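Local structure of histidine-containing phosphotransfer protein (1YVI) at residues D8-L13 with Q136-I141. The protein relays phosphoryl groups from cytokinin sensor histidine kinases to response regulators in the multistep His-to-Asp phosphorelay of rice. Residues are numbered along the deposited sequence; the frame is centred on the assembly and turned at random.
Sequences DQLTAL and QLEQQI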
loop_
_atom_site.group_PDB
_atom_site.type_symbol
_atom_site.label_atom_id
_atom_site.label_comp_id
_atom_site.label_asym_id
_atom_site.label_seq_id
_atom_site.Cartn_x
_atom_site.Cartn_y
_atom_site.Cartn_z
ATOM N N ASP A 8 -22.884 6.639 1.476
ATOM C CA ASP A 8 -22.354 7.928 1.844
ATOM C C ASP A 8 -21.150 7.807 2.750
ATOM O O ASP A 8 -20.254 8.633 2.676
ATOM C CB ASP A 8 -23.408 8.788 2.553
ATOM C CG ASP A 8 -24.483 9.320 1.587
ATOM O OD1 ASP A 8 -24.276 9.341 0.332
ATOM O OD2 ASP A 8 -25.538 9.720 2.111
ATOM N N GLN A 9 -21.199 6.844 3.662
ATOM C CA GLN A 9 -20.026 6.488 4.475
ATOM C C GLN A 9 -18.820 6.120 3.590
ATOM O O GLN A 9 -17.717 6.593 3.803
ATOM C CB GLN A 9 -20.365 5.328 5.393
ATOM C CG GLN A 9 -21.211 5.762 6.566
ATOM C CD GLN A 9 -21.785 4.580 7.337
ATOM O OE1 GLN A 9 -21.059 3.889 8.052
ATOM N NE2 GLN A 9 -23.107 4.342 7.195
ATOM N N LEU A 10 -19.039 5.261 2.612
ATOM C CA LEU A 10 -17.973 4.889 1.699
ATOM C C LEU A 10 -17.467 6.063 0.866
ATOM O O LEU A 10 -16.264 6.197 0.654
ATOM C CB LEU A 10 -18.434 3.726 0.816
ATOM C CG LEU A 10 -17.400 3.206 -0.205
ATOM C CD1 LEU A 10 -16.119 2.683 0.545
ATOM C CD2 LEU A 10 -17.988 2.128 -1.158
ATOM N N THR A 11 -18.375 6.923 0.379
ATOM C CA THR A 11 -17.993 8.097 -0.399
ATOM C C THR A 11 -17.125 9.031 0.445
ATOM O O THR A 11 -16.094 9.543 -0.021
ATOM C CB THR A 11 -19.269 8.850 -0.872
ATOM O OG1 THR A 11 -19.963 7.989 -1.774
ATOM C CG2 THR A 11 -18.936 10.187 -1.569
ATOM N N ALA A 12 -17.562 9.245 1.691
ATOM C CA ALA A 12 -16.826 10.056 2.630
ATOM C C ALA A 12 -15.416 9.501 2.857
ATOM O O ALA A 12 -14.425 10.235 2.792
ATOM C CB ALA A 12 -17.585 10.155 3.951
ATOM N N LEU A 13 -15.323 8.212 3.144
ATOM C CA LEU A 13 -13.986 7.579 3.307
ATOM C C LEU A 13 -13.084 7.737 2.086
ATOM O O LEU A 13 -11.941 8.191 2.226
ATOM C CB LEU A 13 -14.111 6.101 3.638
ATOM C CG LEU A 13 -12.802 5.312 3.808
ATOM C CD1 LEU A 13 -12.031 5.822 5.035
ATOM C CD2 LEU A 13 -13.161 3.872 4.015
ATOM N N GLN A 136 -14.800 -3.368 4.915
ATOM C CA GLN A 136 -15.927 -3.598 5.796
ATOM C C GLN A 136 -17.158 -2.893 5.222
ATOM O O GLN A 136 -18.227 -3.519 5.084
ATOM C CB GLN A 136 -15.553 -3.097 7.188
ATOM C CG GLN A 136 -16.494 -3.357 8.363
ATOM C CD GLN A 136 -15.734 -3.062 9.700
ATOM O OE1 GLN A 136 -14.602 -2.544 9.667
ATOM N NE2 GLN A 136 -16.344 -3.393 10.857
ATOM N N LEU A 137 -17.024 -1.620 4.840
ATOM C CA LEU A 137 -18.140 -0.921 4.154
ATOM C C LEU A 137 -18.561 -1.577 2.844
ATOM O O LEU A 137 -19.763 -1.765 2.612
ATOM C CB LEU A 137 -17.829 0.584 3.913
ATOM C CG LEU A 137 -17.578 1.417 5.189
ATOM C CD1 LEU A 137 -17.068 2.854 4.838
ATOM C CD2 LEU A 137 -18.856 1.482 5.980
ATOM N N GLU A 138 -17.599 -1.912 1.979
ATOM C CA GLU A 138 -17.891 -2.600 0.720
ATOM C C GLU A 138 -18.664 -3.911 1.011
ATOM O O GLU A 138 -19.714 -4.171 0.388
ATOM C CB GLU A 138 -16.621 -2.844 -0.133
ATOM C CG GLU A 138 -15.979 -1.578 -0.739
ATOM C CD GLU A 138 -16.398 -1.262 -2.180
ATOM O OE1 GLU A 138 -17.624 -1.080 -2.439
ATOM O OE2 GLU A 138 -15.483 -1.182 -3.054
ATOM N N GLN A 139 -18.191 -4.700 1.978
ATOM C CA GLN A 139 -18.882 -5.946 2.391
ATOM C C GLN A 139 -20.367 -5.718 2.694
ATOM O O GLN A 139 -21.236 -6.424 2.173
ATOM C CB GLN A 139 -18.199 -6.620 3.592
ATOM C CG GLN A 139 -17.040 -7.521 3.220
ATOM C CD GLN A 139 -16.074 -7.819 4.384
ATOM O OE1 GLN A 139 -16.448 -7.761 5.566
ATOM N NE2 GLN A 139 -14.820 -8.149 4.043
ATOM N N GLN A 140 -20.659 -4.716 3.502
ATOM C CA GLN A 140 -22.044 -4.408 3.855
ATOM C C GLN A 140 -22.868 -3.935 2.634
ATOM O O GLN A 140 -24.050 -4.268 2.484
ATOM C CB GLN A 140 -22.096 -3.381 4.997
ATOM C CG GLN A 140 -21.314 -3.796 6.231
ATOM C CD GLN A 140 -21.284 -2.689 7.284
ATOM O OE1 GLN A 140 -22.297 -2.373 7.905
ATOM N NE2 GLN A 140 -20.128 -2.089 7.474
ATOM N N ILE A 141 -22.241 -3.161 1.755
ATOM C CA ILE A 141 -22.961 -2.651 0.597
ATOM C C ILE A 141 -23.318 -3.810 -0.355
ATOM O O ILE A 141 -24.471 -3.906 -0.829
ATOM C CB ILE A 141 -22.189 -1.512 -0.090
ATOM C CG1 ILE A 141 -22.252 -0.257 0.795
ATOM C CG2 ILE A 141 -22.728 -1.252 -1.534
ATOM C CD1 ILE A 141 -21.289 0.816 0.348
#
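Leu10 and Leu137 mark the closest backbone approach of residues 8-13 and 136-141, their CA atoms 6.3 Å apart. The two helical segments run roughly antiparallel, at 152° with axes 9.9 Å apart, packing helix 2-19 against the C-terminal end of helix 110-142, the long last helix of the HPt four-helix bundle (42-65, 72-89, 92-106 and 110-142). No hydrogen bond spans them; the three leucines and Ile141 suit van der Waals packing, to which Gln9 and Glu138 add polar groups. Leu137, buried, lays its two methyls on helix 2-19. CD1 rests on the backbone of Leu10, 3.8 Å from its N, and also meets CD2 of Leu13 at 4.1 Å. CD2 lies 3.9 Å from Gln9 OE1 and also near Gln9 CB. The aliphatic stem of Gln9 crosses Leu137 at about a right angle, while its polar amide suits the exposed edge, NE2 making a weak hydrogen bond to Ala5 O. An alanine in place of Leu137 would probably open a gap between the helices, leaving Leu13 CD2 and the Gln9 side chain without their partner methyls. Leu10, its CG anti to the backbone N (chi1 -180°), packs CD1 at 4.3 Å from Leu137 CB. Its other methyl, CD2, meets CD1 of Ile141 at 3.9 Å, while Leu6 also touches Ile141 and Leu137. A bend at chi2 (-96°) turns Glu138 CD toward Leu10, and the acidic end meets a methyl, OE1 lying 3.5 Å from Leu10 CD2.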